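Local coordinates for protein pentalenene synthase (Streptomyces chartreusis NRRL 3882, PDB 6Q4S) that probably converts farnesyl diphosphate, with magnesium, into the bicyclic sesquiterpenol 7-epi-alpha-eudesmol by a 1,10-cyclization that begins with loss of the diphosphate, at residues A[5-10]-A[220-225]; A[21-26]-A[49-54]; A[73-78]-A[121-126]; A[184-189]-A[302-307]; A[243-246]-A[251-254]. One frame throughout, in Å; residues are numbered along the deposited sequence.

Contact 1. Residues A[5-10]-A[220-225]; sequences VRFDLP and GFMNDI
Phe7 of the N-terminal loop meets helix 206-228 between Met222 and Ile225, and nothing polar joins the two segments. The Met222 side chain runs over one face of the Phe7 ring, sliding past it in the opposite direction. Its SD sits 4.3 Å from the centroid of the Phe7 ring and 12° off the normal, which identifies a Met-aromatic contact with the sulfur over the face. Met222 CG lies over that face too, nearer the rim, in a CH-pi contact, and the bend at chi3 (40°) folds CE back so that it comes 3.8 Å from Phe7 CD1. Ile225 approaches the ring differently: its CD1 lies in the ring plane at the edge, 3.8 Å from Phe7 CZ. Face and edge of one ring are thus both used by a single turn of helix, and all three residues are buried.

On either side of Phe7 the loop is more open. Val5 is partly exposed, yet packs as closely, its CB 3.7 Å from Ile225 CG2 and the two side chains crossing at about a right angle. Arg6 and Asp8 alternate with the inward residues and are exposed to solvent, while Leu9 points toward the helix segment without coming into close contact. Outside the pair, Tyr260 meets the Phe7 ring and Tyr309 OH bonds to Phe7 N. On the same helical turn, Asn223 is a probable ligand of the third magnesium ion; the N-terminal segment thus packs on the helix that carries a probable metal ligand, within the class I terpene synthase alpha-helical fold.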
# COMPACT_ATOMS: atom_id res chain seq x y z
N VAL A 5 -23.94 19.75 21.09
CA VAL A 5 -24.30 18.36 20.77
C VAL A 5 -23.47 17.38 21.66
O VAL A 5 -22.22 17.47 21.77
CB VAL A 5 -24.16 18.06 19.23
CG1 VAL A 5 -24.52 16.65 18.91
CG2 VAL A 5 -25.09 18.94 18.40
N ARG A 6 -24.21 16.53 22.36
CA ARG A 6 -23.69 15.43 23.16
C ARG A 6 -24.21 14.18 22.48
O ARG A 6 -25.24 14.21 21.79
CB ARG A 6 -24.18 15.53 24.64
CG ARG A 6 -23.19 16.16 25.64
CD ARG A 6 -22.19 17.14 25.00
NE ARG A 6 -21.46 18.01 25.93
CZ ARG A 6 -20.62 19.00 25.57
NH1 ARG A 6 -20.34 19.25 24.29
NH2 ARG A 6 -20.03 19.74 26.50
N PHE A 7 -23.51 13.08 22.64
CA PHE A 7 -24.01 11.81 22.09
C PHE A 7 -24.00 10.89 23.29
O PHE A 7 -23.09 10.98 24.14
CB PHE A 7 -23.09 11.23 20.98
CG PHE A 7 -23.03 12.07 19.73
CD1 PHE A 7 -22.18 13.15 19.64
CD2 PHE A 7 -23.82 11.77 18.64
CE1 PHE A 7 -22.10 13.92 18.50
CE2 PHE A 7 -23.75 12.55 17.48
CZ PHE A 7 -22.89 13.61 17.42
N ASP A 8 -24.98 10.01 23.37
CA ASP A 8 -24.88 8.96 24.35
C ASP A 8 -24.63 7.65 23.62
O ASP A 8 -25.52 7.07 23.00
CB ASP A 8 -26.08 8.90 25.31
CG ASP A 8 -25.74 8.11 26.56
OD1 ASP A 8 -24.86 8.55 27.37
OD2 ASP A 8 -26.33 7.01 26.70
N LEU A 9 -23.37 7.21 23.70
CA LEU A 9 -22.89 6.05 22.97
C LEU A 9 -23.11 4.81 23.81
O LEU A 9 -22.97 4.90 25.00
CB LEU A 9 -21.38 6.26 22.69
CG LEU A 9 -21.04 7.54 21.89
CD1 LEU A 9 -19.54 7.72 21.62
CD2 LEU A 9 -21.81 7.48 20.57
N PRO A 10 -23.46 3.66 23.20
CA PRO A 10 -23.60 2.41 23.96
C PRO A 10 -22.28 1.62 24.08
O PRO A 10 -22.26 0.44 23.75
CB PRO A 10 -24.59 1.62 23.10
CG PRO A 10 -24.20 2.00 21.71
CD PRO A 10 -23.89 3.48 21.80
N GLY A 220 -15.66 11.06 11.77
CA GLY A 220 -15.38 12.33 11.01
C GLY A 220 -16.50 13.35 11.23
O GLY A 220 -16.26 14.55 11.39
N PHE A 221 -17.73 12.85 11.27
CA PHE A 221 -18.91 13.74 11.48
C PHE A 221 -18.96 14.29 12.92
O PHE A 221 -19.25 15.47 13.12
CB PHE A 221 -20.19 13.00 11.18
CG PHE A 221 -20.39 12.62 9.71
CD1 PHE A 221 -19.63 13.15 8.66
CD2 PHE A 221 -21.36 11.70 9.40
CE1 PHE A 221 -19.84 12.72 7.33
CE2 PHE A 221 -21.57 11.28 8.09
CZ PHE A 221 -20.84 11.79 7.06
N MET A 222 -18.61 13.46 13.94
CA MET A 222 -18.51 13.98 15.32
C MET A 222 -17.43 15.02 15.44
O MET A 222 -17.61 16.07 16.07
CB MET A 222 -18.23 12.83 16.34
CG MET A 222 -19.40 11.86 16.45
SD MET A 222 -19.41 10.55 17.75
CE MET A 222 -18.74 11.57 18.97
N ASN A 223 -16.29 14.75 14.83
CA ASN A 223 -15.28 15.73 14.83
C ASN A 223 -15.66 17.02 14.10
O ASN A 223 -15.26 18.08 14.58
CB ASN A 223 -13.96 15.22 14.26
CG ASN A 223 -13.30 14.14 15.15
OD1 ASN A 223 -13.78 13.82 16.23
ND2 ASN A 223 -12.21 13.58 14.67
N ASP A 224 -16.41 16.97 12.99
CA ASP A 224 -16.89 18.23 12.38
C ASP A 224 -17.87 19.00 13.32
O ASP A 224 -17.76 20.17 13.44
CB ASP A 224 -17.61 17.95 11.08
CG ASP A 224 -16.65 17.51 9.94
OD1 ASP A 224 -15.40 17.33 10.15
OD2 ASP A 224 -17.18 17.42 8.79
N ILE A 225 -18.80 18.29 13.94
CA ILE A 225 -19.74 18.90 14.89
C ILE A 225 -18.97 19.58 16.01
O ILE A 225 -19.31 20.69 16.39
CB ILE A 225 -20.74 17.89 15.44
CG1 ILE A 225 -21.63 17.41 14.29
CG2 ILE A 225 -21.57 18.51 16.57
CD1 ILE A 225 -22.38 16.15 14.63

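Contact 2. Residues A[21-26]-A[49-54]; sequences YARARH and DLPQAA
Arg23 reaches from helix 19-32 to Asp49, the N-cap residue of helix 50-57, in a salt bridge between two helices of the all-alpha terpene synthase fold. Two features define how the charged groups are turned. The carboxylate oxygen Asp49 OD1 lies 2.6 Å from Arg23 NH1 and in the guanidinium plane, so the arginine is met at its edge. Seen from the acid, NH1 comes on the syn side of OD1 but 30° out of the carboxylate plane, and the two planes are turned moderately against each other. The N-H...O angle of 153° shows a moderately bent bond.

The Arg23 side chain is bent at chi3 (-59°), which brings Arg23 NH1 near Pro51 CB as well as to Asp49; aliphatic Arg23 CG packs at 3.8 Å on Pro51 CB, the side chains crossing at about a right angle. Glu20 holds Arg23 NE in a second salt bridge, so two acids fix the group's rotation. An alanine here would probably leave the Asp49 carboxylate without its cationic mate and uncover one side of the Pro51 ring. His26, whose NE2 and ND1 bond to Tyr45 and Asn71, also touches the proline, its CD2 4.0 Å from Pro51 CG.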
# COMPACT_ATOMS: atom_id res chain seq x y z
N TYR A 21 2.97 7.82 32.60
CA TYR A 21 4.32 7.24 32.34
C TYR A 21 4.76 7.59 30.86
O TYR A 21 5.85 8.13 30.61
CB TYR A 21 4.24 5.70 32.52
CG TYR A 21 5.45 4.98 32.00
CD1 TYR A 21 6.60 4.88 32.78
CD2 TYR A 21 5.47 4.47 30.70
CE1 TYR A 21 7.72 4.22 32.29
CE2 TYR A 21 6.60 3.83 30.20
CZ TYR A 21 7.73 3.73 31.01
OH TYR A 21 8.83 3.09 30.51
N ALA A 22 3.87 7.30 29.94
CA ALA A 22 4.16 7.48 28.48
C ALA A 22 4.14 8.90 28.00
O ALA A 22 5.02 9.32 27.20
CB ALA A 22 3.24 6.61 27.69
N ARG A 23 3.21 9.70 28.52
CA ARG A 23 3.20 11.16 28.26
C ARG A 23 4.55 11.76 28.51
O ARG A 23 5.06 12.54 27.72
CB ARG A 23 2.14 11.91 29.13
CG ARG A 23 1.88 13.35 28.74
CD ARG A 23 1.45 14.25 29.90
NE ARG A 23 0.23 13.76 30.51
CZ ARG A 23 -0.98 13.96 29.99
NH1 ARG A 23 -1.13 14.60 28.84
NH2 ARG A 23 -2.04 13.49 30.61
N ALA A 24 5.13 11.45 29.66
CA ALA A 24 6.40 12.04 30.02
C ALA A 24 7.52 11.69 29.02
O ALA A 24 8.25 12.54 28.59
CB ALA A 24 6.81 11.61 31.46
N ARG A 25 7.63 10.44 28.64
CA ARG A 25 8.62 10.05 27.61
C ARG A 25 8.32 10.67 26.24
O ARG A 25 9.24 11.06 25.47
CB ARG A 25 8.64 8.54 27.51
CG ARG A 25 9.20 7.88 28.76
CD ARG A 25 9.23 6.38 28.62
NE ARG A 25 10.43 5.80 29.23
CZ ARG A 25 10.65 5.68 30.54
NH1 ARG A 25 9.76 6.11 31.45
NH2 ARG A 25 11.80 5.13 30.96
N HIS A 26 7.03 10.71 25.92
CA HIS A 26 6.53 11.23 24.61
C HIS A 26 6.87 12.68 24.50
O HIS A 26 7.37 13.14 23.47
CB HIS A 26 4.99 11.01 24.43
CG HIS A 26 4.44 11.82 23.31
ND1 HIS A 26 4.83 11.59 22.01
CD2 HIS A 26 3.64 12.91 23.29
CE1 HIS A 26 4.28 12.50 21.23
NE2 HIS A 26 3.55 13.31 21.98
N ASP A 49 -3.55 17.87 24.11
CA ASP A 49 -3.60 16.61 24.90
C ASP A 49 -3.75 15.32 24.08
O ASP A 49 -4.58 14.45 24.36
CB ASP A 49 -4.63 16.69 26.06
CG ASP A 49 -4.27 15.69 27.22
OD1 ASP A 49 -3.12 15.08 27.19
OD2 ASP A 49 -5.13 15.52 28.14
N LEU A 50 -2.90 15.18 23.05
CA LEU A 50 -2.86 13.92 22.28
C LEU A 50 -2.55 12.67 23.10
O LEU A 50 -3.11 11.64 22.87
CB LEU A 50 -1.85 14.01 21.16
CG LEU A 50 -2.18 15.04 20.10
CD1 LEU A 50 -1.31 14.70 18.89
CD2 LEU A 50 -3.64 15.04 19.70
N PRO A 51 -1.68 12.77 24.13
CA PRO A 51 -1.48 11.57 24.98
C PRO A 51 -2.78 10.98 25.51
O PRO A 51 -2.99 9.80 25.49
CB PRO A 51 -0.59 12.12 26.09
CG PRO A 51 0.21 13.12 25.36
CD PRO A 51 -0.74 13.83 24.47
N GLN A 52 -3.70 11.84 25.90
CA GLN A 52 -4.95 11.35 26.40
C GLN A 52 -5.72 10.62 25.35
O GLN A 52 -6.30 9.56 25.59
CB GLN A 52 -5.74 12.52 27.03
CG GLN A 52 -7.05 12.09 27.64
CD GLN A 52 -8.03 13.26 27.76
OE1 GLN A 52 -7.64 14.43 27.91
NE2 GLN A 52 -9.28 12.95 27.64
N ALA A 53 -5.75 11.15 24.12
CA ALA A 53 -6.43 10.43 23.06
C ALA A 53 -5.82 9.04 22.87
O ALA A 53 -6.55 8.02 22.73
CB ALA A 53 -6.35 11.25 21.76
N ALA A 54 -4.47 8.99 22.84
CA ALA A 54 -3.83 7.66 22.66
C ALA A 54 -4.20 6.65 23.76
O ALA A 54 -4.45 5.46 23.52
CB ALA A 54 -2.35 7.83 22.55

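Contact 3. Residues A[73-78]-A[121-126]; sequences FSLAFL and LAWAEV
Leu75 has CG beside the backbone N (chi1 -67°); its CB bond points toward helix 118-131, and both methyls reach that helix. Trp123 has CG opposite its backbone N (chi1 180°), which sets the indole so that CE3 lies beside a leucine methyl. The two methyls divide their work. Leu75 CD2 packs on the methyl of Ala122, 3.8 Å from its CB. Leu75 CD1 goes to the tryptophan, where it is 3.8 Å from Trp123 CE3 and equally near Trp123 CA, so that it rests on the root of the side chain as well as on the indole. The same methyl has a looser neighbour in Val126 CG2, at 4.3 Å. One leucine thus projects among Ala122, Trp123 and Val126 of a single helical face.

The contact joins helices 63-79 and 118-131 of the terpene synthase all-alpha fold; the short segments run nearly antiparallel, with 153° between their directions and a closest axis approach of 10.5 Å. Around the pair, the Trp123 ring meets those of Trp72 and Trp146, its NE1 donates to Leu101 O, and Trp29 touches Ala122 and Val126. With no hydrogen bond between the segments and all four touching residues buried, cohesion rests on carbon-to-carbon packing, so its fit probably depends on shape rather than charge.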
# COMPACT_ATOMS: atom_id res chain seq x y z
N PHE A 73 0.89 9.20 16.98
CA PHE A 73 -0.16 10.18 17.10
C PHE A 73 0.34 11.60 16.83
O PHE A 73 -0.32 12.34 16.15
CB PHE A 73 -0.76 10.18 18.50
CG PHE A 73 -2.18 9.77 18.57
CD1 PHE A 73 -3.17 10.72 18.55
CD2 PHE A 73 -2.53 8.45 18.78
CE1 PHE A 73 -4.49 10.36 18.66
CE2 PHE A 73 -3.87 8.08 18.95
CZ PHE A 73 -4.83 9.02 18.87
N SER A 74 1.46 11.99 17.42
CA SER A 74 1.92 13.31 17.25
C SER A 74 2.29 13.66 15.79
O SER A 74 2.22 14.84 15.43
CB SER A 74 3.12 13.65 18.18
OG SER A 74 4.31 13.00 17.79
N LEU A 75 2.73 12.65 15.00
CA LEU A 75 3.27 12.86 13.64
C LEU A 75 2.22 13.45 12.76
O LEU A 75 2.45 14.47 12.14
CB LEU A 75 3.83 11.57 12.98
CG LEU A 75 5.05 11.11 13.73
CD1 LEU A 75 5.63 9.83 13.18
CD2 LEU A 75 6.07 12.20 13.79
N ALA A 76 1.08 12.82 12.74
CA ALA A 76 -0.01 13.28 11.94
C ALA A 76 -0.46 14.69 12.32
O ALA A 76 -0.72 15.50 11.46
CB ALA A 76 -1.16 12.33 12.09
N PHE A 77 -0.63 14.97 13.60
CA PHE A 77 -1.13 16.26 14.04
C PHE A 77 -0.11 17.38 13.92
O PHE A 77 -0.47 18.53 13.76
CB PHE A 77 -1.60 16.19 15.49
CG PHE A 77 -2.92 15.49 15.67
CD1 PHE A 77 -3.01 14.08 15.67
CD2 PHE A 77 -4.09 16.24 15.88
CE1 PHE A 77 -4.24 13.44 15.84
CE2 PHE A 77 -5.33 15.59 16.05
CZ PHE A 77 -5.40 14.19 16.04
N LEU A 78 1.17 17.05 14.04
CA LEU A 78 2.20 18.05 13.86
C LEU A 78 2.49 18.28 12.39
O LEU A 78 3.06 19.29 12.05
CB LEU A 78 3.47 17.66 14.56
CG LEU A 78 3.38 17.97 16.07
CD1 LEU A 78 4.51 17.34 16.84
CD2 LEU A 78 3.29 19.49 16.31
N LEU A 121 12.20 11.48 9.38
CA LEU A 121 13.08 10.72 10.26
C LEU A 121 12.36 10.14 11.45
O LEU A 121 12.61 9.00 11.80
CB LEU A 121 14.25 11.61 10.73
CG LEU A 121 15.16 12.05 9.56
CD1 LEU A 121 15.92 13.33 9.97
CD2 LEU A 121 16.12 10.96 9.11
N ALA A 122 11.46 10.91 12.04
CA ALA A 122 10.63 10.45 13.14
C ALA A 122 9.80 9.30 12.71
O ALA A 122 9.73 8.28 13.40
CB ALA A 122 9.77 11.56 13.69
N TRP A 123 9.14 9.43 11.56
CA TRP A 123 8.34 8.32 11.06
C TRP A 123 9.15 7.11 10.70
O TRP A 123 8.74 6.00 10.99
CB TRP A 123 7.43 8.79 9.91
CG TRP A 123 6.55 7.77 9.28
CD1 TRP A 123 6.47 7.54 7.93
CD2 TRP A 123 5.62 6.84 9.90
NE1 TRP A 123 5.53 6.57 7.68
CE2 TRP A 123 5.01 6.11 8.86
CE3 TRP A 123 5.25 6.56 11.21
CZ2 TRP A 123 4.06 5.09 9.09
CZ3 TRP A 123 4.29 5.55 11.44
CH2 TRP A 123 3.73 4.81 10.38
N ALA A 124 10.31 7.26 10.06
CA ALA A 124 11.09 6.05 9.81
C ALA A 124 11.37 5.27 11.11
O ALA A 124 11.36 4.00 11.11
CB ALA A 124 12.37 6.35 9.09
N GLU A 125 11.57 6.00 12.20
CA GLU A 125 11.79 5.37 13.52
C GLU A 125 10.56 4.67 14.02
O GLU A 125 10.65 3.51 14.33
CB GLU A 125 12.29 6.38 14.58
CG GLU A 125 12.50 5.70 15.95
CD GLU A 125 12.67 6.69 17.10
OE1 GLU A 125 13.75 7.32 17.11
OE2 GLU A 125 11.73 6.82 17.95
N VAL A 126 9.42 5.36 14.01
CA VAL A 126 8.18 4.86 14.56
C VAL A 126 7.72 3.64 13.84
O VAL A 126 7.23 2.71 14.49
CB VAL A 126 7.10 5.96 14.67
CG1 VAL A 126 5.68 5.45 14.89
CG2 VAL A 126 7.49 6.97 15.73

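Contact 4. Residues A[184-189]-A[302-307]; sequences HHSIDA and QHWING
Ser186 lies under the indole of Trp304, its CB pressed against one face of the ring. The evidence is geometric: Ser186 CB stands 3.4 Å above the ring plane, offset toward the rim, and is 3.5 Å from Trp304 CE2 and 3.6 Å from Trp304 CZ2. Both side chains are set by their torsions. Trp304 has chi1 of -104°, well away from a staggered value, and chi2 of 97°, which turns the ring plane about perpendicular to the plane of CA, CB and CG and lets its face lie toward helix 183-194. Ser186 turns OG back beside its own backbone N (chi1 -53°), where it bonds to Gly182 O one turn earlier; the hydroxyl is thereby satisfied within the chain, and the methylene is what the indole receives.

The indole also passes near the backbone, with Trp304 NE1 3.4 Å from Ser186 O. Ile187 contributes less, its N being 4.3 Å from Trp304 CD1. Elsewhere around the indole, the Tyr58 ring meets it at a steep angle. A leucine in place of Trp304 would probably leave the Ser186 methylene and the Tyr58 ring without the flat surface they pack on, and open a gap between helices 183-194 and 288-313.

Within the helical bundle, near its centre, the joint is therefore largely aromatic and aliphatic in character: the Ser186 hydroxyl bonds to Gly182 O and its carbonyl O accepts from Tyr58 OH, and the indole face can lie close over a small residue.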
# COMPACT_ATOMS: atom_id res chain seq x y z
N HIS A 184 -9.23 4.18 9.21
CA HIS A 184 -8.93 2.81 8.84
C HIS A 184 -7.56 2.37 9.42
O HIS A 184 -7.45 1.27 9.99
CB HIS A 184 -8.96 2.64 7.30
CG HIS A 184 -10.36 2.69 6.75
ND1 HIS A 184 -11.07 3.87 6.60
CD2 HIS A 184 -11.19 1.70 6.35
CE1 HIS A 184 -12.28 3.58 6.13
NE2 HIS A 184 -12.36 2.28 5.96
N HIS A 185 -6.53 3.19 9.22
CA HIS A 185 -5.17 2.83 9.70
C HIS A 185 -5.15 2.90 11.24
O HIS A 185 -4.37 2.14 11.92
CB HIS A 185 -4.05 3.70 9.10
CG HIS A 185 -4.14 5.15 9.43
ND1 HIS A 185 -3.74 5.68 10.65
CD2 HIS A 185 -4.47 6.21 8.67
CE1 HIS A 185 -3.90 6.98 10.64
NE2 HIS A 185 -4.31 7.33 9.44
N SER A 186 -5.98 3.82 11.78
CA SER A 186 -6.10 3.94 13.27
C SER A 186 -6.61 2.66 13.90
O SER A 186 -6.07 2.25 14.96
CB SER A 186 -6.90 5.18 13.66
OG SER A 186 -6.35 6.33 13.04
N ILE A 187 -7.61 2.04 13.28
CA ILE A 187 -8.16 0.76 13.70
C ILE A 187 -7.16 -0.35 13.50
O ILE A 187 -6.92 -1.18 14.41
CB ILE A 187 -9.46 0.42 12.97
CG1 ILE A 187 -10.59 1.36 13.46
CG2 ILE A 187 -9.89 -1.03 13.24
CD1 ILE A 187 -11.71 1.54 12.44
N ASP A 188 -6.48 -0.34 12.35
CA ASP A 188 -5.44 -1.34 12.07
C ASP A 188 -4.41 -1.37 13.22
O ASP A 188 -3.96 -2.42 13.60
CB ASP A 188 -4.69 -1.04 10.77
CG ASP A 188 -5.55 -1.16 9.52
OD1 ASP A 188 -6.56 -1.89 9.49
OD2 ASP A 188 -5.18 -0.55 8.52
N ALA A 189 -4.04 -0.22 13.76
CA ALA A 189 -3.00 -0.22 14.74
C ALA A 189 -3.47 -0.87 16.06
O ALA A 189 -2.64 -1.09 16.94
CB ALA A 189 -2.51 1.17 15.02
N GLN A 302 -14.54 0.03 18.65
CA GLN A 302 -15.24 0.70 19.77
C GLN A 302 -14.33 1.62 20.54
O GLN A 302 -14.71 2.74 20.95
CB GLN A 302 -15.80 -0.34 20.72
CG GLN A 302 -16.74 -1.36 20.11
CD GLN A 302 -17.19 -2.46 21.13
OE1 GLN A 302 -16.61 -2.63 22.19
NE2 GLN A 302 -18.24 -3.16 20.78
N HIS A 303 -13.10 1.19 20.74
CA HIS A 303 -12.17 2.06 21.42
C HIS A 303 -12.00 3.36 20.68
O HIS A 303 -11.78 4.41 21.32
CB HIS A 303 -10.78 1.39 21.67
CG HIS A 303 -10.86 0.10 22.45
ND1 HIS A 303 -9.98 -0.95 22.26
CD2 HIS A 303 -11.73 -0.31 23.41
CE1 HIS A 303 -10.33 -1.96 23.04
NE2 HIS A 303 -11.40 -1.60 23.74
N TRP A 304 -12.02 3.29 19.33
CA TRP A 304 -11.83 4.50 18.57
C TRP A 304 -13.08 5.42 18.64
O TRP A 304 -12.95 6.63 18.86
CB TRP A 304 -11.40 4.19 17.13
CG TRP A 304 -10.01 4.47 17.02
CD1 TRP A 304 -8.93 3.55 17.12
CD2 TRP A 304 -9.43 5.76 16.97
NE1 TRP A 304 -7.75 4.23 17.09
CE2 TRP A 304 -8.00 5.57 17.00
CE3 TRP A 304 -9.95 7.06 16.89
CZ2 TRP A 304 -7.11 6.63 16.95
CZ3 TRP A 304 -9.05 8.14 16.84
CH2 TRP A 304 -7.63 7.90 16.85
N ILE A 305 -14.24 4.86 18.35
CA ILE A 305 -15.47 5.67 18.37
C ILE A 305 -15.67 6.28 19.76
O ILE A 305 -15.78 7.52 19.89
CB ILE A 305 -16.71 4.85 17.99
CG1 ILE A 305 -16.60 4.31 16.59
CG2 ILE A 305 -17.96 5.75 18.15
CD1 ILE A 305 -17.64 3.24 16.23
N ASN A 306 -15.56 5.46 20.82
CA ASN A 306 -15.82 5.96 22.19
C ASN A 306 -14.75 6.84 22.74
O ASN A 306 -15.04 7.95 23.30
CB ASN A 306 -16.11 4.84 23.12
CG ASN A 306 -16.95 5.30 24.32
OD1 ASN A 306 -18.02 5.90 24.17
ND2 ASN A 306 -16.45 5.03 25.52
N GLY A 307 -13.51 6.44 22.49
CA GLY A 307 -12.38 7.16 23.02
C GLY A 307 -12.19 8.49 22.37
O GLY A 307 -11.78 9.48 23.01

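Contact 5. Residues A[243-246]-A[251-254]; sequences VLRR and SWQQ
A cation-pi stack on the protein surface links the end of helix 240-248 to the start of helix 252-284, with Arg245 laid over the indole of Trp252. The guanidinium is nearly parallel to the ring, the planes differing by 8° and the centres lying 4.2 Å apart. It is off-centre: Arg245 CZ is 30° off the normal of the five-membered ring, and NH1 passes over the benzo side, 3.6 Å from Trp252 CZ2. The methylene further back does the closest packing, since Arg245 CD is 3.5 Å from the centroid of the six-membered ring of Trp252 and 11° off its normal, a CH-pi contact over the face. An extended arginine chain, with CG turned away from the backbone N, carries both methylene and charge across the ring.

Between the two helices the chain turns sharply, and the second begins with a capping box. Ser251 is its N-cap: Ser251 OG accepts from Gln254 N at 3.0 Å, while Ser251 N donates to Gln254 OE1 at 2.9 Å, in the carbonyl plane on a lone pair. Ser251 OG also donates to that oxygen at 2.8 Å, tilted from the plane, so Gln254 OE1 takes two bonds. Phe228 and Ala255 are also near: the Phe228 ring meets Trp252, and Arg245 touches Ala255.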
# COMPACT_ATOMS: atom_id res chain seq x y z
N VAL A 243 -21.66 22.55 5.15
CA VAL A 243 -22.01 21.93 3.89
C VAL A 243 -23.49 21.70 3.83
O VAL A 243 -24.15 21.87 2.75
CB VAL A 243 -21.21 20.61 3.73
CG1 VAL A 243 -21.74 19.75 2.60
CG2 VAL A 243 -19.74 20.95 3.51
N LEU A 244 -24.04 21.22 4.95
CA LEU A 244 -25.47 20.94 5.01
C LEU A 244 -26.31 22.24 4.83
O LEU A 244 -27.41 22.18 4.23
CB LEU A 244 -25.89 20.26 6.30
CG LEU A 244 -25.61 18.78 6.43
CD1 LEU A 244 -25.62 18.35 7.89
CD2 LEU A 244 -26.63 17.96 5.69
N ARG A 245 -25.80 23.32 5.39
CA ARG A 245 -26.49 24.57 5.36
C ARG A 245 -26.49 25.10 3.92
O ARG A 245 -27.52 25.55 3.47
CB ARG A 245 -25.82 25.59 6.27
CG ARG A 245 -26.39 27.00 6.08
CD ARG A 245 -26.07 27.83 7.28
NE ARG A 245 -26.38 29.25 7.14
CZ ARG A 245 -25.65 30.14 6.46
NH1 ARG A 245 -24.56 29.78 5.76
NH2 ARG A 245 -26.04 31.40 6.45
N ARG A 246 -25.34 25.07 3.24
CA ARG A 246 -25.24 25.41 1.79
C ARG A 246 -26.18 24.57 1.01
O ARG A 246 -27.02 25.09 0.34
CB ARG A 246 -23.84 25.24 1.24
CG ARG A 246 -22.95 26.45 1.46
CD ARG A 246 -21.70 26.41 0.59
NE ARG A 246 -21.14 25.06 0.42
CZ ARG A 246 -20.23 24.45 1.20
NH1 ARG A 246 -19.69 25.04 2.30
NH2 ARG A 246 -19.83 23.21 0.87
N SER A 251 -31.31 26.89 8.52
CA SER A 251 -30.66 27.72 9.56
C SER A 251 -29.39 27.02 10.06
O SER A 251 -29.31 25.84 9.92
CB SER A 251 -31.61 27.91 10.74
OG SER A 251 -32.29 26.70 11.14
N TRP A 252 -28.45 27.74 10.67
CA TRP A 252 -27.33 27.13 11.32
C TRP A 252 -27.76 26.03 12.29
O TRP A 252 -27.17 24.96 12.29
CB TRP A 252 -26.48 28.16 12.06
CG TRP A 252 -25.55 28.90 11.20
CD1 TRP A 252 -25.50 30.23 11.03
CD2 TRP A 252 -24.50 28.34 10.35
NE1 TRP A 252 -24.48 30.57 10.16
CE2 TRP A 252 -23.85 29.43 9.73
CE3 TRP A 252 -24.06 27.04 10.08
CZ2 TRP A 252 -22.77 29.26 8.83
CZ3 TRP A 252 -22.96 26.86 9.19
CH2 TRP A 252 -22.34 27.97 8.58
N GLN A 253 -28.83 26.26 13.05
CA GLN A 253 -29.36 25.24 13.95
C GLN A 253 -30.03 24.06 13.26
O GLN A 253 -29.90 22.95 13.74
CB GLN A 253 -30.36 25.88 14.98
CG GLN A 253 -30.86 24.96 16.10
CD GLN A 253 -29.72 24.29 16.88
OE1 GLN A 253 -28.79 24.97 17.35
NE2 GLN A 253 -29.76 22.95 16.98
N GLN A 254 -30.79 24.26 12.18
CA GLN A 254 -31.33 23.10 11.46
C GLN A 254 -30.20 22.23 10.82
O GLN A 254 -30.41 21.04 10.63
CB GLN A 254 -32.28 23.50 10.36
CG GLN A 254 -33.62 24.06 10.83
CD GLN A 254 -34.37 24.73 9.67
OE1 GLN A 254 -33.88 25.68 9.06
NE2 GLN A 254 -35.52 24.20 9.34

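Overall arrangement
Contacts 1, 3 and 4 are buried, contact 2 is partly so, and contact 5 lies at the surface, its centre about 26 Å from the centre of the chain against 7 Å for contact 4. The chemistry follows: the buried contacts rest on carbon, sulfur and aromatic packing without a clear hydrogen bond between their segments, whereas contacts 2 and 5 add charge. No helix serves two contacts, though helices 50-57 and 63-79 of contacts 2 and 3 are consecutive. Contacts 1, 4, 3 and 2 touch in succession, through Leu9 on Asn306, Trp304 on Phe73 and Ser74 on His26; contact 5 touches none. Contact 1 closes the longest loop, with contacts 2 and 3 nested inside.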